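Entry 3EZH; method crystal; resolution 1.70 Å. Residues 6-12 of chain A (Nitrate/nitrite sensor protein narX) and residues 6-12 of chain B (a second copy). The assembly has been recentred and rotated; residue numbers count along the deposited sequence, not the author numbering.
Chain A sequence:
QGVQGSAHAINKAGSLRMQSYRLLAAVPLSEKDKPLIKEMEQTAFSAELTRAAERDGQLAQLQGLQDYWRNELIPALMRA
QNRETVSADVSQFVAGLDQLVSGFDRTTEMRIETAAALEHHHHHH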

# COMPACT_ATOMS: atom_id res chain seq x y z
N SER A 6 -2.51 14.55 8.25
CA SER A 6 -1.61 14.26 7.14
C SER A 6 -1.14 12.83 7.12
O SER A 6 -1.07 12.22 6.05
CB SER A 6 -0.40 15.19 7.16
OG SER A 6 -0.77 16.51 6.83
N ALA A 7 -0.80 12.29 8.29
CA ALA A 7 -0.30 10.90 8.37
C ALA A 7 -1.31 9.86 7.92
O ALA A 7 -0.97 8.98 7.12
CB ALA A 7 0.19 10.59 9.80
N HIS A 8 -2.54 9.95 8.43
CA HIS A 8 -3.58 9.00 8.07
C HIS A 8 -3.80 9.06 6.56
O HIS A 8 -4.01 8.04 5.91
CB HIS A 8 -4.90 9.35 8.73
CG HIS A 8 -5.96 8.30 8.58
ND1 HIS A 8 -5.82 7.02 9.09
CD2 HIS A 8 -7.18 8.34 8.00
CE1 HIS A 8 -6.91 6.33 8.84
NE2 HIS A 8 -7.75 7.10 8.18
N ALA A 9 -3.77 10.26 6.00
CA ALA A 9 -4.02 10.34 4.56
C ALA A 9 -2.96 9.60 3.74
O ALA A 9 -3.32 9.04 2.68
CB ALA A 9 -4.17 11.81 4.14
N ILE A 10 -1.69 9.61 4.16
CA ILE A 10 -0.61 8.89 3.41
C ILE A 10 -0.94 7.38 3.51
O ILE A 10 -0.85 6.66 2.55
CB ILE A 10 0.79 9.18 3.97
CG1 ILE A 10 1.08 10.67 3.78
CG2 ILE A 10 1.94 8.39 3.27
CD1 ILE A 10 2.42 11.10 4.29
N ASN A 11 -1.35 6.93 4.69
CA ASN A 11 -1.74 5.53 4.87
C ASN A 11 -2.88 5.15 3.96
O ASN A 11 -2.85 4.14 3.24
CB ASN A 11 -2.19 5.30 6.36
CG ASN A 11 -2.50 3.83 6.69
OD1 ASN A 11 -2.39 2.96 5.85
ND2 ASN A 11 -2.91 3.56 7.99
N LYS A 12 -3.95 5.93 3.99
CA LYS A 12 -5.11 5.61 3.20
C LYS A 12 -4.83 5.68 1.67
O LYS A 12 -5.28 4.81 0.94
CB LYS A 12 -6.27 6.52 3.56
CG LYS A 12 -7.11 5.97 4.70
CD LYS A 12 -7.72 4.65 4.28
CE LYS A 12 -8.81 4.17 5.21
NZ LYS A 12 -9.72 3.20 4.52
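Chain B (6-12) SAHAINK

Chain B lies beside chain A as a second helix running the same way. All seven of its residues are helical, with phi between -75° and -58° and psi between -50° and -33°, and both helices continue later in their chains. The two axes are inclined by 22°, a signed crossing angle of -22°, and approach to 8.9 Å. The register is symmetric: the CA atoms of Ala7(A) and Ala7(B) are 6.2 Å apart, and one turn later the nearest CA pairs cross reciprocally, with Ile10(A) CA 6.4 Å from Asn11(B) CA and Asn11(A) CA 6.2 Å from Ile10(B) CA.

Ser6(B) opens the stretch at the margin. Its nearest side-chain approach to the chain A stretch is 5.7 Å, Ser6(B) OG to Ala7(A) CB, and its carbonyl is used within its own helix, where Ile10(B) N donates to Ser6(B) O at 3.0 Å.

Ala7(B) is the first real contact. Its CA-to-CB bond points sideways, and the small methyl takes the tip of an isoleucine from the other helix: Ile10(A) CD1 lies 3.3 Å from Ala7(B) CB, a tight apolar approach. The CA-to-CB bond of His8(B) points away from the chain A stretch, and Ala9(B) is out of reach although buried, so neither contributes to this face.

Ile10(B) is the residue aimed at the partner, and it carries the largest share of chain B's covered surface, 73 Å². In the m, t rotamer its CD1 reaches back to Ala7(A) CB at 3.7 Å, the reciprocal of the preceding contact. Its CG2 meets Ile10(A) CG2 at 3.9 Å and also packs 3.7 Å from Asn11(A) N. The rule is an exchange: each isoleucine extends toward the other helix's alanine, while the two CG2 methyls meet farther along the helices.

The CA-to-CB bond of Asn11(B) points sideways, and the residue offers mainly its inner atoms, Asn11(B) N lying 4.0 Å from Ile10(A) CG2 and Asn11(B) CB 4.2 Å from the same methyl. Its amide end is hydrogen-bonded elsewhere in the structure, so a polar residue is accommodated beside the apolar seam. Lys12(B), out of reach, closes the stretch with Lys12(B) N donating to His8(B) O at 2.9 Å.

No direct hydrogen bond joins the stretches, which bury 239 Å² in all. The oxygen of one water lies 3.0 Å from Ile10(B) O and 3.3 Å from Ile10(A) O; it is placed to donate to both, though it has more acceptors in reach than protons. The design lesson is spacing: small at 7, branched at 10, repeated on both helices.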

# COMPACT_ATOMS: atom_id res chain seq x y z
N SER B 6 8.89 10.54 9.03
CA SER B 6 7.77 9.70 9.40
C SER B 6 6.80 9.46 8.25
O SER B 6 6.35 8.33 8.04
CB SER B 6 6.98 10.33 10.53
OG SER B 6 5.85 11.02 10.02
N ALA B 7 6.45 10.53 7.54
CA ALA B 7 5.52 10.44 6.41
C ALA B 7 6.06 9.45 5.38
O ALA B 7 5.31 8.66 4.80
CB ALA B 7 5.33 11.82 5.78
N HIS B 8 7.36 9.49 5.17
CA HIS B 8 8.00 8.59 4.23
C HIS B 8 7.98 7.13 4.71
O HIS B 8 7.83 6.21 3.93
CB HIS B 8 9.41 9.04 3.99
CG HIS B 8 10.14 8.22 2.99
ND1 HIS B 8 9.79 8.19 1.65
CD2 HIS B 8 11.21 7.40 3.11
CE1 HIS B 8 10.62 7.38 1.00
NE2 HIS B 8 11.49 6.90 1.87
N ALA B 9 8.16 6.93 6.01
CA ALA B 9 8.12 5.56 6.55
C ALA B 9 6.69 4.98 6.44
O ALA B 9 6.51 3.79 6.25
CB ALA B 9 8.58 5.59 8.06
N ILE B 10 5.65 5.82 6.56
CA ILE B 10 4.27 5.34 6.44
C ILE B 10 4.07 4.88 4.97
O ILE B 10 3.40 3.88 4.70
CB ILE B 10 3.26 6.45 6.77
CG1 ILE B 10 3.42 6.82 8.26
CG2 ILE B 10 1.85 6.04 6.40
CD1 ILE B 10 2.55 7.99 8.64
N ASN B 11 4.68 5.60 4.03
CA ASN B 11 4.60 5.25 2.59
C ASN B 11 5.32 3.92 2.33
O ASN B 11 4.77 2.99 1.75
CB ASN B 11 5.27 6.38 1.75
CG ASN B 11 5.26 6.10 0.24
OD1 ASN B 11 4.72 5.10 -0.21
ND2 ASN B 11 5.88 7.00 -0.55
N LYS B 12 6.55 3.81 2.83
CA LYS B 12 7.38 2.63 2.59
C LYS B 12 6.85 1.36 3.28
O LYS B 12 6.76 0.29 2.69
CB LYS B 12 8.79 2.96 3.03
CG LYS B 12 9.56 3.75 2.01
CD LYS B 12 9.70 2.95 0.74
CE LYS B 12 9.43 3.82 -0.48
NZ LYS B 12 9.48 2.98 -1.72
O HOH W 1 0.96 3.98 2.90